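PDB 4L8K: putative peptidase from Parabacteroides merdae, which probably hydrolyses peptide bonds as a serine peptidase of family S41, in the ClpP/crotonase clan. Local coordinates for residues Y23-F28 with H277-I282; K29-D34 with L61-D66; G133-D138 with S204-W209. One frame throughout, in Å; residues are numbered along the deposited sequence.

Contact 1. Residues Y23-F28 with H277-I282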
loop_
_atom_site.group_PDB
_atom_site.type_symbol
_atom_site.label_atom_id
_atom_site.label_comp_id
_atom_site.label_asym_id
_atom_site.label_seq_id
_atom_site.Cartn_x
_atom_site.Cartn_y
_atom_site.Cartn_z
ATOM N N TYR A 23 19.069 -5.535 1.723
ATOM C CA TYR A 23 18.233 -4.328 1.880
ATOM C C TYR A 23 18.402 -3.439 0.631
ATOM O O TYR A 23 19.527 -3.172 0.205
ATOM C CB TYR A 23 18.557 -3.578 3.186
ATOM C CG TYR A 23 17.553 -2.498 3.509
ATOM C CD1 TYR A 23 16.285 -2.818 3.991
ATOM C CD2 TYR A 23 17.848 -1.155 3.283
ATOM C CE1 TYR A 23 15.346 -1.826 4.267
ATOM C CE2 TYR A 23 16.910 -0.155 3.547
ATOM C CZ TYR A 23 15.662 -0.498 4.040
ATOM O OH TYR A 23 14.729 0.471 4.298
ATOM N N CYS A 24 17.278 -3.053 0.012
ATOM C CA CYS A 24 17.233 -2.362 -1.283
ATOM C C CYS A 24 17.241 -0.836 -1.229
ATOM O O CYS A 24 17.383 -0.236 -2.300
ATOM C CB CYS A 24 16.011 -2.830 -2.072
ATOM S SG CYS A 24 15.921 -4.612 -2.333
ATOM N N PHE A 25 17.052 -0.199 -0.046
ATOM C CA PHE A 25 16.842 1.240 -0.060
ATOM C C PHE A 25 17.840 2.079 0.722
ATOM O O PHE A 25 17.508 3.213 1.076
ATOM C CB PHE A 25 15.399 1.521 0.419
ATOM C CG PHE A 25 14.387 0.741 -0.398
ATOM C CD1 PHE A 25 14.111 1.095 -1.723
ATOM C CD2 PHE A 25 13.795 -0.409 0.116
ATOM C CE1 PHE A 25 13.202 0.349 -2.493
ATOM C CE2 PHE A 25 12.926 -1.178 -0.667
ATOM C CZ PHE A 25 12.624 -0.787 -1.961
ATOM N N PHE A 26 19.089 1.610 0.861
ATOM C CA PHE A 26 20.148 2.349 1.567
ATOM C C PHE A 26 20.427 3.751 0.975
ATOM O O PHE A 26 20.687 4.679 1.739
ATOM C CB PHE A 26 21.458 1.540 1.609
ATOM C CG PHE A 26 21.465 0.434 2.631
ATOM C CD1 PHE A 26 21.207 0.701 3.971
ATOM C CD2 PHE A 26 21.774 -0.871 2.265
ATOM C CE1 PHE A 26 21.230 -0.322 4.919
ATOM C CE2 PHE A 26 21.808 -1.892 3.219
ATOM C CZ PHE A 26 21.550 -1.607 4.540
ATOM N N ALA A 27 20.309 3.913 -0.360
ATOM C CA ALA A 27 20.523 5.181 -1.072
ATOM C C ALA A 27 19.530 6.282 -0.660
ATOM O O ALA A 27 19.833 7.457 -0.861
ATOM C CB ALA A 27 20.428 4.954 -2.579
ATOM N N PHE A 28 18.378 5.910 -0.063
ATOM C CA PHE A 28 17.327 6.836 0.352
ATOM C C PHE A 28 17.305 7.061 1.859
ATOM O O PHE A 28 16.355 7.651 2.358
ATOM C CB PHE A 28 15.951 6.317 -0.128
ATOM C CG PHE A 28 15.944 5.972 -1.603
ATOM C CD1 PHE A 28 16.314 4.706 -2.040
ATOM C CD2 PHE A 28 15.606 6.926 -2.555
ATOM C CE1 PHE A 28 16.364 4.403 -3.397
ATOM C CE2 PHE A 28 15.652 6.620 -3.917
ATOM C CZ PHE A 28 16.027 5.360 -4.328
ATOM N N HIS A 277 10.825 5.397 -7.575
ATOM C CA HIS A 277 10.495 4.465 -6.495
ATOM C C HIS A 277 9.143 4.784 -5.853
ATOM O O HIS A 277 8.865 5.940 -5.548
ATOM C CB HIS A 277 11.606 4.482 -5.435
ATOM C CG HIS A 277 12.859 3.836 -5.903
ATOM N ND1 HIS A 277 13.153 2.533 -5.575
ATOM C CD2 HIS A 277 13.836 4.319 -6.702
ATOM C CE1 HIS A 277 14.297 2.268 -6.175
ATOM N NE2 HIS A 277 14.742 3.310 -6.870
ATOM N N THR A 278 8.300 3.748 -5.666
ATOM C CA THR A 278 6.963 3.862 -5.034
ATOM C C THR A 278 6.985 3.280 -3.599
ATOM O O THR A 278 5.973 3.322 -2.894
ATOM C CB THR A 278 5.900 3.122 -5.897
ATOM O OG1 THR A 278 6.224 1.728 -5.947
ATOM C CG2 THR A 278 5.780 3.692 -7.319
ATOM N N GLU A 279 8.151 2.734 -3.177
ATOM C CA GLU A 279 8.356 2.088 -1.880
ATOM C C GLU A 279 7.967 2.964 -0.696
ATOM O O GLU A 279 7.453 2.461 0.289
ATOM C CB GLU A 279 9.838 1.671 -1.722
ATOM C CG GLU A 279 10.159 0.979 -0.396
ATOM C CD GLU A 279 9.557 -0.404 -0.171
ATOM O OE1 GLU A 279 9.147 -1.062 -1.159
ATOM O OE2 GLU A 279 9.520 -0.837 1.007
ATOM N N PHE A 280 8.239 4.263 -0.798
ATOM C CA PHE A 280 8.064 5.213 0.280
ATOM C C PHE A 280 6.661 5.797 0.313
ATOM O O PHE A 280 6.337 6.577 1.211
ATOM C CB PHE A 280 9.152 6.294 0.161
ATOM C CG PHE A 280 10.493 5.656 -0.116
ATOM C CD1 PHE A 280 11.137 4.884 0.865
ATOM C CD2 PHE A 280 11.110 5.806 -1.361
ATOM C CE1 PHE A 280 12.378 4.282 0.607
ATOM C CE2 PHE A 280 12.346 5.188 -1.631
ATOM C CZ PHE A 280 12.963 4.422 -0.645
ATOM N N GLY A 281 5.822 5.319 -0.605
ATOM C CA GLY A 281 4.442 5.735 -0.751
ATOM C C GLY A 281 4.230 6.567 -2.004
ATOM O O GLY A 281 5.190 7.107 -2.566
ATOM N N ILE A 282 2.948 6.662 -2.435
ATOM C CA ILE A 282 2.463 7.433 -3.579
ATOM C C ILE A 282 1.519 8.517 -3.055
ATOM O O ILE A 282 0.577 8.229 -2.280
ATOM C CB ILE A 282 1.755 6.516 -4.627
ATOM C CG1 ILE A 282 2.712 5.458 -5.213
ATOM C CG2 ILE A 282 1.098 7.339 -5.739
ATOM C CD1 ILE A 282 2.020 4.093 -5.545
#
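Phe25 packs against the aliphatic stem of Glu279 and one end of the Phe280 ring, and this buried half of the contact is closely fitted. Glu279 CG makes a CH-pi contact over one face of Phe25, 3.6 Å from the ring centroid. A bend at chi2 (68°) swings CD back over the same ring, 3.5 Å from Phe25 CE2. The carboxylate lies nearly parallel to the ring, the planes 17° apart. Ser266 hydrogen-bonds OE2, so the buried carboxylate has a polar partner. CB of Cys24 covers the opposite face of Phe25, while His277 ND1 meets its edge in plane, 3.8 Å from Phe25 CE1. Phe280 reaches both phenylalanines with CZ, which lies 3.7 Å from Phe25 CD1 and 3.5 Å from Phe28 CG. The solvent side is no less close but less enclosed: Phe28 is exposed and His277 partly so. Here Phe28 turns its edge to the imidazole face, with CZ 3.4 Å from His277 CD2 and the planes at 57°. No hydrogen bond crosses, and an aromatic cluster of Phe25, Phe28, His277 and Phe280 carries the contact. Residues 23-28 follow helix 8-22 in the N-terminal helical region. Residues 277-282, with a type I turn from Thr278 to Gly281, lie between strands 270-271 and 286-287 and lean on helix 224-232, where Asn226 holds Thr278 O.

Contact 2. Residues K29-D34 with L61-D66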
loop_
_atom_site.group_PDB
_atom_site.type_symbol
_atom_site.label_atom_id
_atom_site.label_comp_id
_atom_site.label_asym_id
_atom_site.label_seq_id
_atom_site.Cartn_x
_atom_site.Cartn_y
_atom_site.Cartn_z
ATOM N N LYS A 29 18.362 6.646 2.574
ATOM C CA LYS A 29 18.448 6.769 4.033
ATOM C C LYS A 29 19.607 7.677 4.473
ATOM O O LYS A 29 20.689 7.621 3.890
ATOM C CB LYS A 29 18.593 5.375 4.691
ATOM C CG LYS A 29 17.531 4.342 4.265
ATOM C CD LYS A 29 16.090 4.833 4.504
ATOM C CE LYS A 29 15.042 3.866 4.041
ATOM N NZ LYS A 29 13.731 4.148 4.678
ATOM N N ASP A 30 19.378 8.495 5.515
ATOM C CA ASP A 30 20.357 9.422 6.066
ATOM C C ASP A 30 21.520 8.718 6.770
ATOM O O ASP A 30 22.550 9.354 6.975
ATOM C CB ASP A 30 19.717 10.455 7.030
ATOM C CG ASP A 30 18.630 9.974 7.979
ATOM O OD1 ASP A 30 18.913 9.065 8.799
ATOM O OD2 ASP A 30 17.542 10.593 7.992
ATOM N N VAL A 31 21.367 7.443 7.166
ATOM C CA VAL A 31 22.447 6.706 7.832
ATOM C C VAL A 31 23.320 5.967 6.818
ATOM O O VAL A 31 22.884 5.677 5.699
ATOM C CB VAL A 31 21.979 5.723 8.952
ATOM C CG1 VAL A 31 21.404 6.464 10.153
ATOM C CG2 VAL A 31 21.010 4.662 8.430
ATOM N N ASP A 32 24.554 5.659 7.250
ATOM C CA ASP A 32 25.554 4.845 6.574
ATOM C C ASP A 32 25.587 3.520 7.339
ATOM O O ASP A 32 25.802 3.522 8.559
ATOM C CB ASP A 32 26.925 5.560 6.560
ATOM C CG ASP A 32 28.083 4.869 5.829
ATOM O OD1 ASP A 32 28.006 3.637 5.598
ATOM O OD2 ASP A 32 29.098 5.548 5.549
ATOM N N TRP A 33 25.346 2.398 6.633
ATOM C CA TRP A 33 25.268 1.067 7.228
ATOM C C TRP A 33 26.609 0.594 7.816
ATOM O O TRP A 33 26.597 -0.218 8.741
ATOM C CB TRP A 33 24.698 0.046 6.230
ATOM C CG TRP A 33 24.115 -1.178 6.885
ATOM C CD1 TRP A 33 24.458 -2.476 6.638
ATOM C CD2 TRP A 33 23.065 -1.218 7.869
ATOM N NE1 TRP A 33 23.697 -3.326 7.408
ATOM C CE2 TRP A 33 22.834 -2.581 8.178
ATOM C CE3 TRP A 33 22.267 -0.235 8.494
ATOM C CZ2 TRP A 33 21.885 -2.983 9.131
ATOM C CZ3 TRP A 33 21.296 -0.635 9.402
ATOM C CH2 TRP A 33 21.115 -1.994 9.717
ATOM N N ASP A 34 27.745 1.141 7.344
ATOM C CA ASP A 34 29.072 0.833 7.891
ATOM C C ASP A 34 29.264 1.493 9.259
ATOM O O ASP A 34 29.879 0.886 10.135
ATOM C CB ASP A 34 30.188 1.279 6.925
ATOM C CG ASP A 34 30.429 0.368 5.731
ATOM O OD1 ASP A 34 30.098 -0.837 5.821
ATOM O OD2 ASP A 34 31.001 0.849 4.724
ATOM N N LEU A 61 17.772 -2.033 13.307
ATOM C CA LEU A 61 16.929 -2.033 12.105
ATOM C C LEU A 61 16.172 -0.717 11.987
ATOM O O LEU A 61 16.041 -0.205 10.885
ATOM C CB LEU A 61 15.952 -3.218 12.054
ATOM C CG LEU A 61 16.564 -4.631 12.068
ATOM C CD1 LEU A 61 15.467 -5.662 11.926
ATOM C CD2 LEU A 61 17.592 -4.835 10.936
ATOM N N ALA A 62 15.769 -0.121 13.121
ATOM C CA ALA A 62 15.042 1.154 13.115
ATOM C C ALA A 62 15.926 2.328 12.613
ATOM O O ALA A 62 15.403 3.391 12.304
ATOM C CB ALA A 62 14.471 1.447 14.488
ATOM N N GLU A 63 17.241 2.113 12.470
ATOM C CA GLU A 63 18.165 3.122 11.917
ATOM C C GLU A 63 17.796 3.496 10.472
ATOM O O GLU A 63 18.032 4.631 10.065
ATOM C CB GLU A 63 19.626 2.644 11.972
ATOM C CG GLU A 63 20.177 2.491 13.390
ATOM C CD GLU A 63 20.676 3.747 14.082
ATOM O OE1 GLU A 63 21.010 4.738 13.386
ATOM O OE2 GLU A 63 20.800 3.711 15.328
ATOM N N VAL A 64 17.205 2.558 9.706
ATOM C CA VAL A 64 16.789 2.828 8.326
ATOM C C VAL A 64 15.360 3.413 8.285
ATOM O O VAL A 64 14.872 3.666 7.198
ATOM C CB VAL A 64 16.953 1.637 7.331
ATOM C CG1 VAL A 64 18.416 1.219 7.212
ATOM C CG2 VAL A 64 16.052 0.449 7.680
ATOM N N LYS A 65 14.696 3.634 9.448
ATOM C CA LYS A 65 13.366 4.268 9.549
ATOM C C LYS A 65 12.396 3.745 8.489
ATOM O O LYS A 65 11.853 4.516 7.686
ATOM C CB LYS A 65 13.514 5.800 9.431
ATOM C CG LYS A 65 14.364 6.392 10.549
ATOM C CD LYS A 65 14.612 7.861 10.291
ATOM C CE LYS A 65 15.543 8.500 11.296
ATOM N NZ LYS A 65 14.992 8.474 12.678
ATOM N N ASP A 66 12.194 2.411 8.492
ATOM C CA ASP A 66 11.398 1.721 7.498
ATOM C C ASP A 66 10.234 0.939 8.144
ATOM O O ASP A 66 10.457 -0.033 8.884
ATOM C CB ASP A 66 12.331 0.788 6.701
ATOM C CG ASP A 66 11.671 0.017 5.591
ATOM O OD1 ASP A 66 10.456 0.215 5.367
ATOM O OD2 ASP A 66 12.363 -0.779 4.938
HETATM O O HOH W 1 17.769 6.630 8.014
#
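Lys29 passes its side chain obliquely across Val64 and ends on that residue's carbonyl. A bend at chi2 (-56°) sets CD 3.2 Å from Val64 O, and the extended remainder carries NZ to a 2.8 Å hydrogen bond with Val64 O, nearly along the C=O axis at 178°. Val31 stands at about a right angle to Glu63: its CG2 rests 3.4 Å from Glu63 O, while CG1 approaches OE1 at 3.7 Å. The Glu63 carboxylate is directed to other partners, a salt bridge with Arg39 and a hydrogen bond with Tyr40. Trp33 comes in obliquely, its CZ3 4.1 Å from Val64 CG1, with Glu63 CB at the indole edge, and Trp16 stacks on the indole. On the exposed side a water joins the segments, donating to Asp30 OD1 (2.8 Å) and to Glu63 O (2.9 Å). The carbonyls of Glu63 and Val64 are thus engaged by a water and an ammonium group. Asp32 is the N-cap of helix 33-43, its OD1 accepting from Asp34 N. Through Lys29, Val31 and Trp33, the loop and first turn of that helix pack on the loop after helix 50-61, in the helical region related to the tricorn protease C1 domain.

Contact 3. Residues G133-D138 with S204-W209; sequences GENNLD and SDRTRW
Arg206 folds over the first turn of helix 134-143 and meets Asp138, Glu134 and Asn135 along its length. Its CB starts 3.6 Å from Asp138 OD1, and CG passes 4.1 Å from Glu134 OE1. Bends at chi2 (-74°) and chi3 (-63°) curl the chain back, bringing CD near Asp138 OD2 and NE within 2.9 Å of it. CZ has both OD2 and Glu134 CB close by, the latter over one guanidinium face, 3.4 Å from NH1. At the tip, NH2 reaches the same OD2 at 2.7 Å, completing a side-on salt bridge in which two nitrogens grip one oxygen. Both come from one face of the carboxylate, which is turned 54° from the guanidinium, yet OD2 stays close to the guanidinium plane. NH2 gives a second hydrogen bond, to Asn135 OD1 at 2.8 Å and also in that plane. The other Asp138 oxygen, OD1, accepts from Thr207 N at 3.2 Å from above the carboxylate plane, and a water links Asp138 O to Thr207 OG1. Arg171 extends the charge network with salt bridges to Asp138 and Glu134 and a hydrogen bond to Thr207 O. Ser204 OG accepts from Arg206 N in an ST turn. Helix 134-143 connects parallel strands 120-125 and 149-153, and this surface ion network ties the N-terminal turn of that beta-alpha-beta crossover helix of the S41 fold to the loop before strand 213-217.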
loop_
_atom_site.group_PDB
_atom_site.type_symbol
_atom_site.label_atom_id
_atom_site.label_comp_id
_atom_site.label_asym_id
_atom_site.label_seq_id
_atom_site.Cartn_x
_atom_site.Cartn_y
_atom_site.Cartn_z
ATOM N N GLY A 133 -14.332 -12.280 -7.252
ATOM C CA GLY A 133 -14.485 -13.035 -8.496
ATOM C C GLY A 133 -14.911 -12.139 -9.646
ATOM O O GLY A 133 -15.232 -10.963 -9.433
ATOM N N GLU A 134 -14.890 -12.683 -10.873
ATOM C CA GLU A 134 -15.268 -11.970 -12.098
ATOM C C GLU A 134 -16.753 -11.591 -12.084
ATOM O O GLU A 134 -17.103 -10.503 -12.538
ATOM C CB GLU A 134 -14.950 -12.797 -13.371
ATOM C CG GLU A 134 -13.497 -13.228 -13.527
ATOM C CD GLU A 134 -12.441 -12.170 -13.813
ATOM O OE1 GLU A 134 -12.754 -10.952 -13.835
ATOM O OE2 GLU A 134 -11.272 -12.575 -14.000
ATOM N N ASN A 135 -17.620 -12.486 -11.551
ATOM C CA ASN A 135 -19.065 -12.248 -11.439
ATOM C C ASN A 135 -19.333 -11.172 -10.392
ATOM O O ASN A 135 -20.110 -10.269 -10.665
ATOM C CB ASN A 135 -19.836 -13.542 -11.135
ATOM C CG ASN A 135 -19.841 -14.542 -12.271
ATOM O OD1 ASN A 135 -19.718 -14.220 -13.435
ATOM N ND2 ASN A 135 -20.019 -15.788 -11.964
ATOM N N ASN A 136 -18.628 -11.214 -9.247
ATOM C CA ASN A 136 -18.712 -10.184 -8.198
ATOM C C ASN A 136 -18.543 -8.787 -8.797
ATOM O O ASN A 136 -19.368 -7.890 -8.556
ATOM C CB ASN A 136 -17.619 -10.394 -7.129
ATOM C CG ASN A 136 -17.758 -11.578 -6.247
ATOM O OD1 ASN A 136 -16.749 -12.084 -5.753
ATOM N ND2 ASN A 136 -19.000 -12.011 -5.960
ATOM N N LEU A 137 -17.469 -8.619 -9.610
ATOM C CA LEU A 137 -17.160 -7.354 -10.273
ATOM C C LEU A 137 -18.245 -6.973 -11.281
ATOM O O LEU A 137 -18.700 -5.833 -11.246
ATOM C CB LEU A 137 -15.769 -7.391 -10.943
ATOM C CG LEU A 137 -14.582 -7.334 -9.982
ATOM C CD1 LEU A 137 -13.319 -7.915 -10.627
ATOM C CD2 LEU A 137 -14.358 -5.910 -9.411
ATOM N N ASP A 138 -18.688 -7.919 -12.136
ATOM C CA ASP A 138 -19.741 -7.657 -13.124
ATOM C C ASP A 138 -21.051 -7.209 -12.467
ATOM O O ASP A 138 -21.687 -6.280 -12.969
ATOM C CB ASP A 138 -20.000 -8.892 -14.001
ATOM C CG ASP A 138 -18.958 -9.132 -15.082
ATOM O OD1 ASP A 138 -18.044 -8.286 -15.226
ATOM O OD2 ASP A 138 -19.050 -10.170 -15.774
ATOM N N SER A 204 -9.530 -6.271 -19.252
ATOM C CA SER A 204 -10.412 -7.422 -19.057
ATOM C C SER A 204 -11.358 -7.585 -20.252
ATOM O O SER A 204 -11.660 -6.598 -20.924
ATOM C CB SER A 204 -11.223 -7.221 -17.778
ATOM O OG SER A 204 -12.199 -8.233 -17.599
ATOM N N ASP A 205 -11.861 -8.812 -20.482
ATOM C CA ASP A 205 -12.875 -9.105 -21.517
ATOM C C ASP A 205 -14.286 -8.966 -20.916
ATOM O O ASP A 205 -15.282 -8.985 -21.640
ATOM C CB ASP A 205 -12.686 -10.522 -22.128
ATOM C CG ASP A 205 -12.648 -11.671 -21.122
ATOM O OD1 ASP A 205 -12.059 -11.491 -20.028
ATOM O OD2 ASP A 205 -13.131 -12.770 -21.462
ATOM N N ARG A 206 -14.356 -8.812 -19.589
ATOM C CA ARG A 206 -15.593 -8.667 -18.817
ATOM C C ARG A 206 -16.000 -7.183 -18.722
ATOM O O ARG A 206 -15.452 -6.359 -19.453
ATOM C CB ARG A 206 -15.404 -9.297 -17.421
ATOM C CG ARG A 206 -14.849 -10.727 -17.408
ATOM C CD ARG A 206 -15.857 -11.764 -17.845
ATOM N NE ARG A 206 -17.007 -11.814 -16.941
ATOM C CZ ARG A 206 -17.288 -12.833 -16.140
ATOM N NH1 ARG A 206 -16.520 -13.918 -16.141
ATOM N NH2 ARG A 206 -18.353 -12.789 -15.352
ATOM N N THR A 207 -16.981 -6.837 -17.866
ATOM C CA THR A 207 -17.471 -5.450 -17.737
ATOM C C THR A 207 -16.340 -4.504 -17.281
ATOM O O THR A 207 -15.642 -4.783 -16.296
ATOM C CB THR A 207 -18.670 -5.364 -16.787
ATOM O OG1 THR A 207 -19.662 -6.274 -17.244
ATOM C CG2 THR A 207 -19.257 -3.944 -16.711
ATOM N N ARG A 208 -16.158 -3.405 -18.034
ATOM C CA ARG A 208 -15.141 -2.407 -17.728
ATOM C C ARG A 208 -15.795 -1.092 -17.288
ATOM O O ARG A 208 -16.944 -0.822 -17.656
ATOM C CB ARG A 208 -14.191 -2.213 -18.927
ATOM C CG ARG A 208 -13.205 -3.394 -19.084
ATOM C CD ARG A 208 -12.268 -3.248 -20.265
ATOM N NE ARG A 208 -12.990 -3.200 -21.539
ATOM C CZ ARG A 208 -12.837 -2.245 -22.449
ATOM N NH1 ARG A 208 -11.984 -1.254 -22.241
ATOM N NH2 ARG A 208 -13.522 -2.283 -23.580
ATOM N N TRP A 209 -15.087 -0.299 -16.471
ATOM C CA TRP A 209 -15.596 0.988 -16.000
ATOM C C TRP A 209 -14.689 2.091 -16.542
ATOM O O TRP A 209 -13.534 2.236 -16.108
ATOM C CB TRP A 209 -15.702 1.029 -14.469
ATOM C CG TRP A 209 -16.355 2.276 -13.939
ATOM C CD1 TRP A 209 -15.752 3.479 -13.699
ATOM C CD2 TRP A 209 -17.734 2.435 -13.552
ATOM N NE1 TRP A 209 -16.669 4.378 -13.196
ATOM C CE2 TRP A 209 -17.889 3.762 -13.091
ATOM C CE3 TRP A 209 -18.864 1.593 -13.581
ATOM C CZ2 TRP A 209 -19.118 4.257 -12.639
ATOM C CZ3 TRP A 209 -20.078 2.086 -13.124
ATOM C CH2 TRP A 209 -20.188 3.395 -12.639
HETATM O O HOH W 2 -21.948 -5.662 -15.608
#

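Contacts 1 and 2 adjoin, their centres about 12 Å apart, and share the N-terminal helical region: Tyr23 OH probably hydrogen-bonds Asp66 OD2, and the rings of Phe26 and Trp33 meet. Both are partly buried, but contact 1 is aromatic and reaches across the sequence to the peptidase region, whereas contact 2 stays local and mixes apolar packing with bonds to backbone carbonyls. Contact 3 lies on the opposite side of the chain's centre, its own centre about 33 Å from that of contact 1 and about 44 Å from that of contact 2. It is a surface contact within the peptidase region and relies on charged and polar side chains.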